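Kcn28 (Kitasatospora, PDB 6J31) is a GT-B-fold protein with two Rossmann-like domains, the C-terminal one erythromycin biosynthesis protein CIII-like, and binds (2E,2'E)-3,3'-(1,2-phenylene)di(prop-2-enoic acid) in a pocket. Local coordinates at residues H17-P20 against S21-L24; R159-D162 against A163-D167; A175-L178 against V179-E183; L243-Y246 against E247-E251; R352-A355 against A356-L360. All coordinates share one frame; numbering follows the deposited sequence.

Contact 1: H17-P20 against S21-L24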
loop_
_atom_site.group_PDB
_atom_site.type_symbol
_atom_site.label_atom_id
_atom_site.label_comp_id
_atom_site.label_asym_id
_atom_site.label_seq_id
_atom_site.Cartn_x
_atom_site.Cartn_y
_atom_site.Cartn_z
ATOM N N HIS A 17 2.941 0.481 -4.695
ATOM C CA HIS A 17 2.176 -0.119 -5.780
ATOM C C HIS A 17 2.907 -1.271 -6.446
ATOM O O HIS A 17 2.460 -1.757 -7.490
ATOM C CB HIS A 17 1.816 0.950 -6.807
ATOM C CG HIS A 17 1.075 2.101 -6.214
ATOM N ND1 HIS A 17 -0.290 2.243 -6.326
ATOM C CD2 HIS A 17 1.503 3.142 -5.463
ATOM C CE1 HIS A 17 -0.670 3.334 -5.688
ATOM N NE2 HIS A 17 0.399 3.898 -5.156
ATOM N N LEU A 18 4.017 -1.718 -5.871
ATOM C CA LEU A 18 4.803 -2.809 -6.419
ATOM C C LEU A 18 4.735 -4.061 -5.556
ATOM O O LEU A 18 4.320 -5.119 -6.034
ATOM C CB LEU A 18 6.251 -2.339 -6.571
ATOM C CG LEU A 18 7.075 -2.879 -7.727
ATOM C CD1 LEU A 18 6.406 -2.586 -9.060
ATOM C CD2 LEU A 18 8.428 -2.218 -7.645
ATOM N N HIS A 19 5.097 -3.953 -4.278
ATOM C CA HIS A 19 5.165 -5.136 -3.422
ATOM C C HIS A 19 3.837 -5.866 -3.242
ATOM O O HIS A 19 3.864 -7.106 -3.145
ATOM C CB HIS A 19 5.745 -4.765 -2.051
ATOM C CG HIS A 19 6.077 -5.954 -1.199
ATOM N ND1 HIS A 19 7.265 -6.645 -1.316
ATOM C CD2 HIS A 19 5.371 -6.582 -0.228
ATOM C CE1 HIS A 19 7.281 -7.641 -0.449
ATOM N NE2 HIS A 19 6.144 -7.626 0.223
ATOM N N PRO A 20 2.677 -5.202 -3.149
ATOM C CA PRO A 20 1.443 -5.959 -2.871
ATOM C C PRO A 20 1.148 -7.091 -3.846
ATOM O O PRO A 20 0.584 -8.106 -3.420
ATOM C CB PRO A 20 0.360 -4.873 -2.919
ATOM C CG PRO A 20 1.066 -3.646 -2.472
ATOM C CD PRO A 20 2.436 -3.746 -3.074
ATOM N N SER A 21 1.512 -6.976 -5.124
ATOM C CA SER A 21 1.107 -7.984 -6.097
ATOM C C SER A 21 2.231 -8.889 -6.599
ATOM O O SER A 21 1.959 -9.745 -7.447
ATOM C CB SER A 21 0.421 -7.312 -7.296
ATOM O OG SER A 21 1.254 -6.327 -7.882
ATOM N N LEU A 22 3.467 -8.758 -6.100
ATOM C CA LEU A 22 4.552 -9.592 -6.626
ATOM C C LEU A 22 4.229 -11.077 -6.510
ATOM O O LEU A 22 4.419 -11.839 -7.466
ATOM C CB LEU A 22 5.890 -9.290 -5.939
ATOM C CG LEU A 22 6.751 -8.088 -6.356
ATOM C CD1 LEU A 22 6.100 -7.210 -7.422
ATOM C CD2 LEU A 22 7.232 -7.277 -5.165
ATOM N N GLU A 23 3.751 -11.512 -5.343
ATOM C CA GLU A 23 3.461 -12.930 -5.172
ATOM C C GLU A 23 2.294 -13.369 -6.042
ATOM O O GLU A 23 2.245 -14.530 -6.467
ATOM C CB GLU A 23 3.187 -13.244 -3.704
ATOM C CG GLU A 23 4.413 -13.090 -2.811
ATOM C CD GLU A 23 5.649 -13.753 -3.394
ATOM O OE1 GLU A 23 5.553 -14.914 -3.852
ATOM O OE2 GLU A 23 6.720 -13.107 -3.392
ATOM N N LEU A 24 1.350 -12.468 -6.316
ATOM C CA LEU A 24 0.274 -12.807 -7.238
ATOM C C LEU A 24 0.812 -13.032 -8.647
ATOM O O LEU A 24 0.440 -14.008 -9.311
ATOM C CB LEU A 24 -0.791 -11.708 -7.225
ATOM C CG LEU A 24 -1.949 -11.838 -8.216
ATOM C CD1 LEU A 24 -2.615 -13.187 -8.042
ATOM C CD2 LEU A 24 -2.963 -10.726 -8.000
HETATM O O HOH W 1 2.396 -10.109 -3.539
#
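With chi1 at -81°, Leu-22 sets its CG beside its own backbone N, and a nearly eclipsed chi2 of 4° turns both methyl groups back over Leu-18 and His-19. This is the turn that leads from strand 6-10 into helix 22-30 of the N-terminal Rossmann-like domain of the GT-B fold. CD1 of Leu-22 comes to 3.1 Å from O of Leu-18, a tight approach which, with the eclipsed chi2, makes this placement of the methyl somewhat doubtful. The other branch, CD2, sits 3.4 Å from CA of His-19 and 3.9 Å from its ND1, reaching the imidazole obliquely, while the two side chains cross at about a right angle. Two weak backbone bonds close the turn: Ser-21 N to Leu-18 O at 3.5 Å and Leu-22 N to His-19 O at 3.4 Å. At the start of this segment, His-17 touches the bound (2E,2'E)-3,3'-(1,2-phenylene)di(prop-2-enoic acid), and its ND1 is hydrogen-bonded to Asp-107. In the first turn of the helix, Glu-23 forms a salt bridge with Arg-26. A water accepts a hydrogen bond from Glu-23 N at 2.7 Å and lies 2.7 Å from Pro-20 O, to which it can donate.

Contact 2: R159-D162 against A163-D167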
loop_
_atom_site.group_PDB
_atom_site.type_symbol
_atom_site.label_atom_id
_atom_site.label_comp_id
_atom_site.label_asym_id
_atom_site.label_seq_id
_atom_site.Cartn_x
_atom_site.Cartn_y
_atom_site.Cartn_z
ATOM N N ARG A 159 -11.286 19.727 -16.932
ATOM C CA ARG A 159 -11.549 19.830 -18.362
ATOM C C ARG A 159 -10.527 19.037 -19.169
ATOM O O ARG A 159 -10.882 18.379 -20.153
ATOM C CB ARG A 159 -11.562 21.293 -18.784
ATOM C CG ARG A 159 -12.853 21.997 -18.466
ATOM C CD ARG A 159 -12.797 23.445 -18.889
ATOM N NE ARG A 159 -14.082 24.097 -18.697
ATOM C CZ ARG A 159 -15.106 23.962 -19.534
ATOM N NH1 ARG A 159 -14.985 23.198 -20.614
ATOM N NH2 ARG A 159 -16.255 24.577 -19.291
ATOM N N ARG A 160 -9.250 19.108 -18.785
ATOM C CA ARG A 160 -8.229 18.346 -19.492
ATOM C C ARG A 160 -8.450 16.852 -19.311
ATOM O O ARG A 160 -8.239 16.065 -20.242
ATOM C CB ARG A 160 -6.841 18.754 -19.002
ATOM C CG ARG A 160 -5.699 18.131 -19.773
ATOM C CD ARG A 160 -4.396 18.849 -19.490
ATOM N NE ARG A 160 -3.846 18.506 -18.182
ATOM C CZ ARG A 160 -2.706 17.848 -18.002
ATOM N NH1 ARG A 160 -2.008 17.429 -19.049
ATOM N NH2 ARG A 160 -2.273 17.588 -16.773
ATOM N N PHE A 161 -8.869 16.445 -18.112
ATOM C CA PHE A 161 -9.153 15.040 -17.851
ATOM C C PHE A 161 -10.282 14.542 -18.750
ATOM O O PHE A 161 -10.165 13.488 -19.387
ATOM C CB PHE A 161 -9.491 14.873 -16.365
ATOM C CG PHE A 161 -9.175 13.513 -15.809
ATOM C CD1 PHE A 161 -9.343 12.372 -16.572
ATOM C CD2 PHE A 161 -8.679 13.387 -14.519
ATOM C CE1 PHE A 161 -9.043 11.126 -16.057
ATOM C CE2 PHE A 161 -8.375 12.142 -13.996
ATOM C CZ PHE A 161 -8.557 11.009 -14.767
ATOM N N ASP A 162 -11.378 15.304 -18.834
ATOM C CA ASP A 162 -12.489 14.904 -19.693
ATOM C C ASP A 162 -12.071 14.870 -21.155
ATOM O O ASP A 162 -12.520 14.006 -21.916
ATOM C CB ASP A 162 -13.684 15.839 -19.510
ATOM C CG ASP A 162 -14.354 15.662 -18.168
ATOM O OD1 ASP A 162 -14.089 14.636 -17.508
ATOM O OD2 ASP A 162 -15.166 16.530 -17.787
ATOM N N ALA A 163 -11.230 15.816 -21.570
ATOM C CA ALA A 163 -10.753 15.823 -22.946
ATOM C C ALA A 163 -9.896 14.600 -23.243
ATOM O O ALA A 163 -9.962 14.040 -24.345
ATOM C CB ALA A 163 -9.970 17.098 -23.218
ATOM N N TRP A 164 -9.070 14.180 -22.280
ATOM C CA TRP A 164 -8.262 12.982 -22.483
ATOM C C TRP A 164 -9.140 11.746 -22.653
ATOM O O TRP A 164 -8.861 10.895 -23.503
ATOM C CB TRP A 164 -7.281 12.802 -21.328
ATOM C CG TRP A 164 -6.506 11.528 -21.421
ATOM C CD1 TRP A 164 -5.591 11.196 -22.371
ATOM C CD2 TRP A 164 -6.570 10.416 -20.519
ATOM N NE1 TRP A 164 -5.085 9.946 -22.124
ATOM C CE2 TRP A 164 -5.669 9.446 -20.991
ATOM C CE3 TRP A 164 -7.295 10.153 -19.355
ATOM C CZ2 TRP A 164 -5.482 8.226 -20.347
ATOM C CZ3 TRP A 164 -7.114 8.942 -18.718
ATOM C CH2 TRP A 164 -6.211 7.993 -19.212
ATOM N N LEU A 165 -10.222 11.642 -21.872
ATOM C CA LEU A 165 -11.149 10.525 -22.045
ATOM C C LEU A 165 -11.775 10.549 -23.434
ATOM O O LEU A 165 -11.840 9.521 -24.116
ATOM C CB LEU A 165 -12.247 10.549 -20.976
ATOM C CG LEU A 165 -12.066 10.018 -19.548
ATOM C CD1 LEU A 165 -10.629 10.008 -19.105
ATOM C CD2 LEU A 165 -12.913 10.820 -18.570
ATOM N N GLU A 166 -12.250 11.721 -23.863
ATOM C CA GLU A 166 -12.863 11.830 -25.184
ATOM C C GLU A 166 -11.849 11.561 -26.288
ATOM O O GLU A 166 -12.148 10.846 -27.250
ATOM C CB GLU A 166 -13.516 13.201 -25.339
ATOM C CG GLU A 166 -14.659 13.401 -24.350
ATOM C CD GLU A 166 -15.384 14.718 -24.521
ATOM O OE1 GLU A 166 -14.875 15.590 -25.259
ATOM O OE2 GLU A 166 -16.460 14.883 -23.905
ATOM N N ASP A 167 -10.644 12.121 -26.167
ATOM C CA ASP A 167 -9.619 11.872 -27.174
ATOM C C ASP A 167 -9.187 10.412 -27.200
ATOM O O ASP A 167 -8.760 9.917 -28.249
ATOM C CB ASP A 167 -8.410 12.771 -26.934
ATOM C CG ASP A 167 -7.539 12.904 -28.164
ATOM O OD1 ASP A 167 -8.076 13.229 -29.242
ATOM O OD2 ASP A 167 -6.318 12.668 -28.054
#
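Arg-159 meets Ala-163 through its backbone: its O accepts from Ala-163 N at 2.9 Å, and the methyl CB of Ala-163 lies 3.4 Å from the same oxygen. Arg-160 repeats the pattern, its O taking the N-H of Trp-164 at 2.9 Å. Its guanidinium turns away from the following residues to form a salt bridge with Asp-83 on helix 74-96. Phe-161 is the hub of the apolar contact. Its CG stands anti to the backbone N (chi1 -152°), which lays the ring alongside the indole of Trp-164, the two side chains pointing the same way. CE1 of Phe-161 reaches the indole edge, near the indole plane, 3.9 Å from Trp-164 CE3. CD1 of Leu-165 comes to the edge of the phenyl ring, in its plane, 3.6 Å from the same CE1. These are i to i+3 and i to i+4 neighbours near the C-terminal end of the alpha-helix 152-167, where one flank is buried: Trp-164 packs on Ala-85, Val-86 and Val-115, and Phe-161 on Leu-82. Phe-161 O is bonded to Leu-165 N at 3.1 Å. Asp-162 closes the segment, its O receiving Glu-166 N at 3.0 Å, while CG of Glu-166 passes 3.3 Å from that oxygen. OD1 of Asp-162 makes a marginal touch with CD2 of Leu-165.

Contact 3: A175-L178 against V179-E183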
loop_
_atom_site.group_PDB
_atom_site.type_symbol
_atom_site.label_atom_id
_atom_site.label_comp_id
_atom_site.label_asym_id
_atom_site.label_seq_id
_atom_site.Cartn_x
_atom_site.Cartn_y
_atom_site.Cartn_z
ATOM N N ALA A 175 -14.732 10.638 -15.300
ATOM C CA ALA A 175 -13.338 10.563 -14.876
ATOM C C ALA A 175 -13.197 9.923 -13.504
ATOM O O ALA A 175 -12.149 9.347 -13.201
ATOM C CB ALA A 175 -12.703 11.951 -14.875
ATOM N N GLY A 176 -14.213 10.057 -12.649
ATOM C CA GLY A 176 -14.174 9.393 -11.355
ATOM C C GLY A 176 -14.446 7.902 -11.449
ATOM O O GLY A 176 -13.791 7.101 -10.777
ATOM N N ASP A 177 -15.442 7.516 -12.248
ATOM C CA ASP A 177 -15.806 6.106 -12.370
ATOM C C ASP A 177 -14.658 5.297 -12.962
ATOM O O ASP A 177 -14.247 4.276 -12.402
ATOM C CB ASP A 177 -17.073 5.973 -13.209
ATOM C CG ASP A 177 -18.312 6.375 -12.444
ATOM O OD1 ASP A 177 -18.182 6.778 -11.265
ATOM O OD2 ASP A 177 -19.415 6.291 -13.021
ATOM N N LEU A 178 -14.156 5.716 -14.118
ATOM C CA LEU A 178 -12.818 5.317 -14.520
ATOM C C LEU A 178 -11.878 5.740 -13.403
ATOM O O LEU A 178 -11.971 6.870 -12.927
ATOM C CB LEU A 178 -12.458 6.001 -15.843
ATOM C CG LEU A 178 -11.194 5.765 -16.684
ATOM C CD1 LEU A 178 -9.990 6.456 -16.099
ATOM C CD2 LEU A 178 -10.902 4.300 -16.917
ATOM N N VAL A 179 -11.037 4.810 -12.938
ATOM C CA VAL A 179 -10.111 4.951 -11.801
ATOM C C VAL A 179 -10.704 4.325 -10.542
ATOM O O VAL A 179 -10.133 3.380 -9.989
ATOM C CB VAL A 179 -9.687 6.404 -11.479
ATOM C CG1 VAL A 179 -8.883 6.445 -10.177
ATOM C CG2 VAL A 179 -8.895 7.031 -12.611
ATOM N N ASN A 180 -11.830 4.858 -10.055
ATOM C CA ASN A 180 -12.348 4.466 -8.747
ATOM C C ASN A 180 -13.606 3.603 -8.792
ATOM O O ASN A 180 -14.061 3.151 -7.736
ATOM C CB ASN A 180 -12.593 5.704 -7.876
ATOM C CG ASN A 180 -11.300 6.308 -7.356
ATOM O OD1 ASN A 180 -10.319 5.596 -7.143
ATOM N ND2 ASN A 180 -11.298 7.615 -7.129
ATOM N N LEU A 181 -14.163 3.337 -9.972
ATOM C CA LEU A 181 -15.248 2.368 -10.140
ATOM C C LEU A 181 -14.847 1.359 -11.214
ATOM O O LEU A 181 -15.426 1.328 -12.305
ATOM C CB LEU A 181 -16.556 3.068 -10.510
ATOM C CG LEU A 181 -17.815 2.200 -10.549
ATOM C CD1 LEU A 181 -18.290 1.890 -9.139
ATOM C CD2 LEU A 181 -18.920 2.848 -11.388
ATOM N N PRO A 182 -13.875 0.497 -10.921
ATOM C CA PRO A 182 -13.413 -0.466 -11.928
ATOM C C PRO A 182 -14.485 -1.492 -12.265
ATOM O O PRO A 182 -15.432 -1.715 -11.512
ATOM C CB PRO A 182 -12.211 -1.132 -11.250
ATOM C CG PRO A 182 -12.496 -1.003 -9.793
ATOM C CD PRO A 182 -13.174 0.326 -9.636
ATOM N N GLU A 183 -14.328 -2.115 -13.432
ATOM C CA GLU A 183 -15.231 -3.197 -13.816
ATOM C C GLU A 183 -15.116 -4.372 -12.853
ATOM O O GLU A 183 -16.124 -4.941 -12.419
ATOM C CB GLU A 183 -14.928 -3.654 -15.242
ATOM C CG GLU A 183 -15.873 -4.725 -15.769
ATOM C CD GLU A 183 -17.125 -4.154 -16.412
ATOM O OE1 GLU A 183 -16.993 -3.234 -17.245
ATOM O OE2 GLU A 183 -18.237 -4.637 -16.103
#
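The backbone makes a distorted helical turn, the Leu-178 to Val-179 peptide turned over (psi 130° at Leu-178, phi 99° at Val-179), yet closed by Asn-180 N to Gly-176 O at 3.1 Å and Leu-181 N to Asp-177 O at 2.6 Å. The second bond is bent, with an N-H...O angle of 143°, and its shortness is to be read with caution beside such distorted backbone; it ends the short helix 177-180, and Leu-181 begins the exit. Among the side chains, Asp-177 and Leu-181 run side by side, pointing the same way: CD2 of Leu-181 lies 3.7 Å from the carboxylate carbon CG of Asp-177, and CB of Leu-181 is 3.2 Å from O of Asp-177. The carboxylate is not left to this apolar neighbour, because OD1 of Asp-177 forms a salt bridge with Arg-138. Leu-178 and Val-179 cross at about a right angle, CD1 of the former meeting CG2 of the latter at 3.7 Å. The positive phi also pushes CB of Val-179 unusually close to the carbonyl of Leu-178, an approach best treated as doubtful. Asn-180 carries its CB 3.4 Å from Gly-176 O, and its ND2 hydrogen-bonds to the backbone of the bound peptide. Behind the turn, Leu-178 packs on Arg-114 and Val-115 of helix 112-120. With the side chain of Asn-180 about 5 Å from the bound (2E,2'E)-3,3'-(1,2-phenylene)di(prop-2-enoic acid), the short helix 177-180 lies beside the ligand site in the N-terminal domain of this GT-B fold and probably contributes to its surroundings.

Contact 4: L243-Y246 against E247-E251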
loop_
_atom_site.group_PDB
_atom_site.type_symbol
_atom_site.label_atom_id
_atom_site.label_comp_id
_atom_site.label_asym_id
_atom_site.label_seq_id
_atom_site.Cartn_x
_atom_site.Cartn_y
_atom_site.Cartn_z
ATOM N N LEU A 243 13.764 13.447 13.118
ATOM C CA LEU A 243 14.800 13.225 14.120
ATOM C C LEU A 243 14.305 13.614 15.512
ATOM O O LEU A 243 14.645 12.928 16.484
ATOM C CB LEU A 243 16.083 13.991 13.779
ATOM C CG LEU A 243 17.341 13.579 14.560
ATOM C CD1 LEU A 243 17.517 12.065 14.598
ATOM C CD2 LEU A 243 18.588 14.250 13.995
ATOM N N PRO A 244 13.533 14.704 15.673
ATOM C CA PRO A 244 13.017 15.005 17.021
ATOM C C PRO A 244 12.170 13.885 17.599
ATOM O O PRO A 244 12.282 13.589 18.796
ATOM C CB PRO A 244 12.201 16.286 16.803
ATOM C CG PRO A 244 12.829 16.924 15.634
ATOM C CD PRO A 244 13.238 15.805 14.734
ATOM N N PHE A 245 11.326 13.248 16.781
ATOM C CA PHE A 245 10.567 12.100 17.266
ATOM C C PHE A 245 11.493 10.936 17.595
ATOM O O PHE A 245 11.280 10.227 18.586
ATOM C CB PHE A 245 9.509 11.682 16.245
ATOM C CG PHE A 245 8.735 10.454 16.646
ATOM C CD1 PHE A 245 7.774 10.517 17.643
ATOM C CD2 PHE A 245 8.967 9.240 16.024
ATOM C CE1 PHE A 245 7.067 9.388 18.016
ATOM C CE2 PHE A 245 8.259 8.110 16.390
ATOM C CZ PHE A 245 7.311 8.184 17.388
ATOM N N TYR A 246 12.521 10.719 16.767
ATOM C CA TYR A 246 13.486 9.655 17.028
ATOM C C TYR A 246 14.182 9.876 18.364
ATOM O O TYR A 246 14.464 8.920 19.098
ATOM C CB TYR A 246 14.514 9.582 15.898
ATOM C CG TYR A 246 13.943 9.106 14.583
ATOM C CD1 TYR A 246 12.871 8.227 14.551
ATOM C CD2 TYR A 246 14.490 9.519 13.372
ATOM C CE1 TYR A 246 12.346 7.782 13.356
ATOM C CE2 TYR A 246 13.969 9.083 12.169
ATOM C CZ TYR A 246 12.900 8.212 12.168
ATOM O OH TYR A 246 12.374 7.767 10.979
ATOM N N GLU A 247 14.485 11.133 18.681
ATOM C CA GLU A 247 15.086 11.448 19.970
ATOM C C GLU A 247 14.121 11.184 21.121
ATOM O O GLU A 247 14.539 10.717 22.186
ATOM C CB GLU A 247 15.598 12.886 19.959
ATOM C CG GLU A 247 16.863 13.044 19.138
ATOM C CD GLU A 247 17.547 14.363 19.394
ATOM O OE1 GLU A 247 18.622 14.384 20.036
ATOM O OE2 GLU A 247 16.978 15.388 18.964
ATOM N N THR A 248 12.831 11.457 20.932
ATOM C CA THR A 248 11.854 11.071 21.947
ATOM C C THR A 248 11.820 9.555 22.140
ATOM O O THR A 248 11.698 9.070 23.271
ATOM C CB THR A 248 10.471 11.597 21.571
ATOM O OG1 THR A 248 10.553 13.005 21.314
ATOM C CG2 THR A 248 9.490 11.356 22.702
ATOM N N CYS A 249 11.934 8.792 21.048
ATOM C CA CYS A 249 11.902 7.335 21.154
ATOM C C CYS A 249 13.089 6.803 21.949
ATOM O O CYS A 249 12.923 5.956 22.836
ATOM C CB CYS A 249 11.855 6.708 19.759
ATOM S SG CYS A 249 10.324 7.033 18.844
ATOM N N VAL A 250 14.301 7.281 21.651
ATOM C CA VAL A 250 15.453 6.861 22.446
ATOM C C VAL A 250 15.308 7.360 23.879
ATOM O O VAL A 250 15.623 6.643 24.834
ATOM C CB VAL A 250 16.781 7.305 21.800
ATOM C CG1 VAL A 250 17.018 6.549 20.506
ATOM C CG2 VAL A 250 16.809 8.791 21.544
ATOM N N GLU A 251 14.807 8.588 24.053
ATOM C CA GLU A 251 14.576 9.110 25.398
ATOM C C GLU A 251 13.612 8.219 26.174
ATOM O O GLU A 251 13.734 8.075 27.395
ATOM C CB GLU A 251 14.034 10.538 25.328
ATOM C CG GLU A 251 13.491 11.057 26.656
ATOM C CD GLU A 251 12.918 12.456 26.556
ATOM O OE1 GLU A 251 12.938 13.034 25.449
ATOM O OE2 GLU A 251 12.433 12.974 27.585
#
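Glu-247 N to Leu-243 O, at 2.8 Å, is the shortest of four i to i+4 backbone bonds that tie these residues into regular helix. Cys-249 N follows with Phe-245 O at 2.9 Å, then Val-250 N with Tyr-246 O at 3.0 Å, the last with a fairly straight N-H...O angle of 168°. Pro-244 O has two groups of Thr-248 near it: the backbone N, bonded at 3.1 Å, and OG1 at the same 3.1 Å, whose proton has another acceptor within reach and so cannot be assigned. Chi1 of Thr-248 is -53°, which turns OG1 back along the helix toward that carbonyl. This is the opening of helix 243-253, the helical arm of a beta-alpha-beta unit that connects strand 229-234 with strand 259-264 in the C-terminal Rossmann-like domain. On the buried flank of the helix, Cys-249 and Phe-245, one turn apart, make a sulfur-aromatic contact. The sulfur lies over one face of the phenyl ring, 3.3 Å above its plane and 3.7 Å from the centroid, shifted toward the rim. That offset, 26° from the ring normal, places SG over the CE2-CZ side of the ring, 3.4 Å from CE2 of Phe-245. Around this pair the ring of Phe-245 packs on Leu-235, Ile-345 and Val-348. Tyr-246 extends over Leu-263 and Ile-265, and Val-250 meets Leu-261 and Leu-263 of strand 259-264. Thr-248 and Glu-251 both touch Pro-350, the first residue of helix 350-362.

Contact 5: R352-A355 against A356-L360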
loop_
_atom_site.group_PDB
_atom_site.type_symbol
_atom_site.label_atom_id
_atom_site.label_comp_id
_atom_site.label_asym_id
_atom_site.label_seq_id
_atom_site.Cartn_x
_atom_site.Cartn_y
_atom_site.Cartn_z
ATOM N N ARG A 352 3.634 9.951 27.368
ATOM C CA ARG A 352 2.507 9.529 26.542
ATOM C C ARG A 352 2.913 8.404 25.596
ATOM O O ARG A 352 2.209 7.395 25.475
ATOM C CB ARG A 352 1.981 10.713 25.730
ATOM C CG ARG A 352 0.971 11.622 26.395
ATOM C CD ARG A 352 0.642 12.728 25.399
ATOM N NE ARG A 352 0.099 12.225 24.138
ATOM C CZ ARG A 352 -0.016 12.961 23.035
ATOM N NH1 ARG A 352 -0.505 12.424 21.922
ATOM N NH2 ARG A 352 0.350 14.237 23.040
ATOM N N LEU A 353 4.046 8.566 24.906
ATOM C CA LEU A 353 4.517 7.511 24.013
ATOM C C LEU A 353 4.851 6.247 24.794
ATOM O O LEU A 353 4.559 5.134 24.343
ATOM C CB LEU A 353 5.729 7.999 23.207
ATOM C CG LEU A 353 6.457 7.120 22.165
ATOM C CD1 LEU A 353 7.323 6.000 22.754
ATOM C CD2 LEU A 353 5.464 6.550 21.160
ATOM N N ARG A 354 5.470 6.398 25.967
ATOM C CA ARG A 354 5.837 5.233 26.768
ATOM C C ARG A 354 4.609 4.495 27.281
ATOM O O ARG A 354 4.601 3.260 27.338
ATOM C CB ARG A 354 6.742 5.652 27.925
ATOM C CG ARG A 354 7.270 4.484 28.745
ATOM C CD ARG A 354 7.765 4.942 30.101
ATOM N NE ARG A 354 6.714 5.612 30.856
ATOM C CZ ARG A 354 5.912 5.004 31.721
ATOM N NH1 ARG A 354 4.981 5.699 32.359
ATOM N NH2 ARG A 354 6.043 3.704 31.953
ATOM N N ALA A 355 3.564 5.233 27.670
ATOM C CA ALA A 355 2.362 4.597 28.199
ATOM C C ALA A 355 1.725 3.686 27.159
ATOM O O ALA A 355 1.349 2.547 27.460
ATOM C CB ALA A 355 1.367 5.662 28.663
ATOM N N ALA A 356 1.597 4.173 25.925
ATOM C CA ALA A 356 1.049 3.345 24.858
ATOM C C ALA A 356 1.901 2.102 24.633
ATOM O O ALA A 356 1.369 1.004 24.438
ATOM C CB ALA A 356 0.935 4.156 23.570
ATOM N N VAL A 357 3.226 2.253 24.668
ATOM C CA VAL A 357 4.114 1.122 24.403
ATOM C C VAL A 357 3.970 0.055 25.484
ATOM O O VAL A 357 3.778 -1.129 25.186
ATOM C CB VAL A 357 5.568 1.610 24.272
ATOM C CG1 VAL A 357 6.536 0.446 24.393
ATOM C CG2 VAL A 357 5.757 2.338 22.957
ATOM N N VAL A 358 4.070 0.454 26.754
ATOM C CA VAL A 358 4.085 -0.534 27.831
ATOM C C VAL A 358 2.703 -1.157 28.021
ATOM O O VAL A 358 2.582 -2.360 28.284
ATOM C CB VAL A 358 4.630 0.092 29.131
ATOM C CG1 VAL A 358 3.726 1.214 29.637
ATOM C CG2 VAL A 358 4.823 -0.978 30.195
ATOM N N GLU A 359 1.643 -0.352 27.914
ATOM C CA GLU A 359 0.291 -0.871 28.101
ATOM C C GLU A 359 -0.094 -1.826 26.976
ATOM O O GLU A 359 -0.655 -2.898 27.224
ATOM C CB GLU A 359 -0.699 0.286 28.195
ATOM C CG GLU A 359 -0.793 0.895 29.583
ATOM C CD GLU A 359 -1.147 2.369 29.549
ATOM O OE1 GLU A 359 -1.853 2.791 28.606
ATOM O OE2 GLU A 359 -0.720 3.103 30.467
ATOM N N LEU A 360 0.195 -1.445 25.730
ATOM C CA LEU A 360 -0.155 -2.289 24.591
ATOM C C LEU A 360 0.532 -3.648 24.666
ATOM O O LEU A 360 -0.085 -4.681 24.378
ATOM C CB LEU A 360 0.211 -1.579 23.290
ATOM C CG LEU A 360 -0.872 -1.414 22.230
ATOM C CD1 LEU A 360 -2.117 -0.824 22.846
ATOM C CD2 LEU A 360 -0.359 -0.520 21.130
#
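Glu-359 folds along the carbonyl of Ala-355, one turn earlier in the helix, and its side chain can be traced atom by atom. CB lies 3.1 Å from Ala-355 O, an oxygen that also accepts the Glu-359 backbone N-H at 2.9 Å. With chi1 at -83°, CG falls beside the residue's own N and stays near the same oxygen, as does CD, 3.3 Å from Ala-355 O. At the tip the two carboxylate oxygens part: OE2 approaches the methyl CB of Ala-355 at 3.8 Å, whereas OE1, which like Ala-355 O is an acceptor and so cannot bond to it, forms a salt bridge with Arg-341 on strand 340-342. The remaining turns belong to the same regular alpha-helix, 350-362, of the C-terminal Rossmann-like domain. Val-358 N is bonded to Arg-354 O at 2.9 Å with an N-H...O angle of 170°, and CG1 of Val-358 comes to 3.2 Å from that oxygen. Arg-354 and Val-358 lie side by side, pointing the same way, and NH2 of Arg-354 is the guanidinium atom nearest CG1 of Val-358, a loose, oblique approach. On another flank the side chain of Leu-353 slants across that of Val-357, CD1 to CG2 at 4.0 Å, where Leu-353 also packs on Val-252 and Val-357 on Phe-253 of helix 243-253. Arg-354 NH1 and Glu-359 OE2 stay 6.5 Å apart, so they form no direct ion pair; Arg-354 NE has a long, weak one with Asp-351, and the carboxylate of Glu-359 is probably balanced at least in part by Arg-341.

How the contacts relate
The five contacts follow one another along the chain, the first three in the N-terminal domain built on the seven-strand parallel sheet, the last two in the C-terminal domain with its six-strand parallel sheet. Contacts 2 and 3, centres 14 Å apart, touch directly where Ala-175 meets Phe-161, Asp-162 and Leu-165, so helices 152-167 and 177-180 pack together. Contacts 4 and 5, centres 15 Å apart, do not touch, yet helices 243-253 and 350-362 pack against each other. Contact 1 lies nearest the chain's centre and holds the pocket residue His-17; contacts 2 and 5, 51 Å apart between centres, lie on opposite sides of it, as expected of a two-domain GT-B protein.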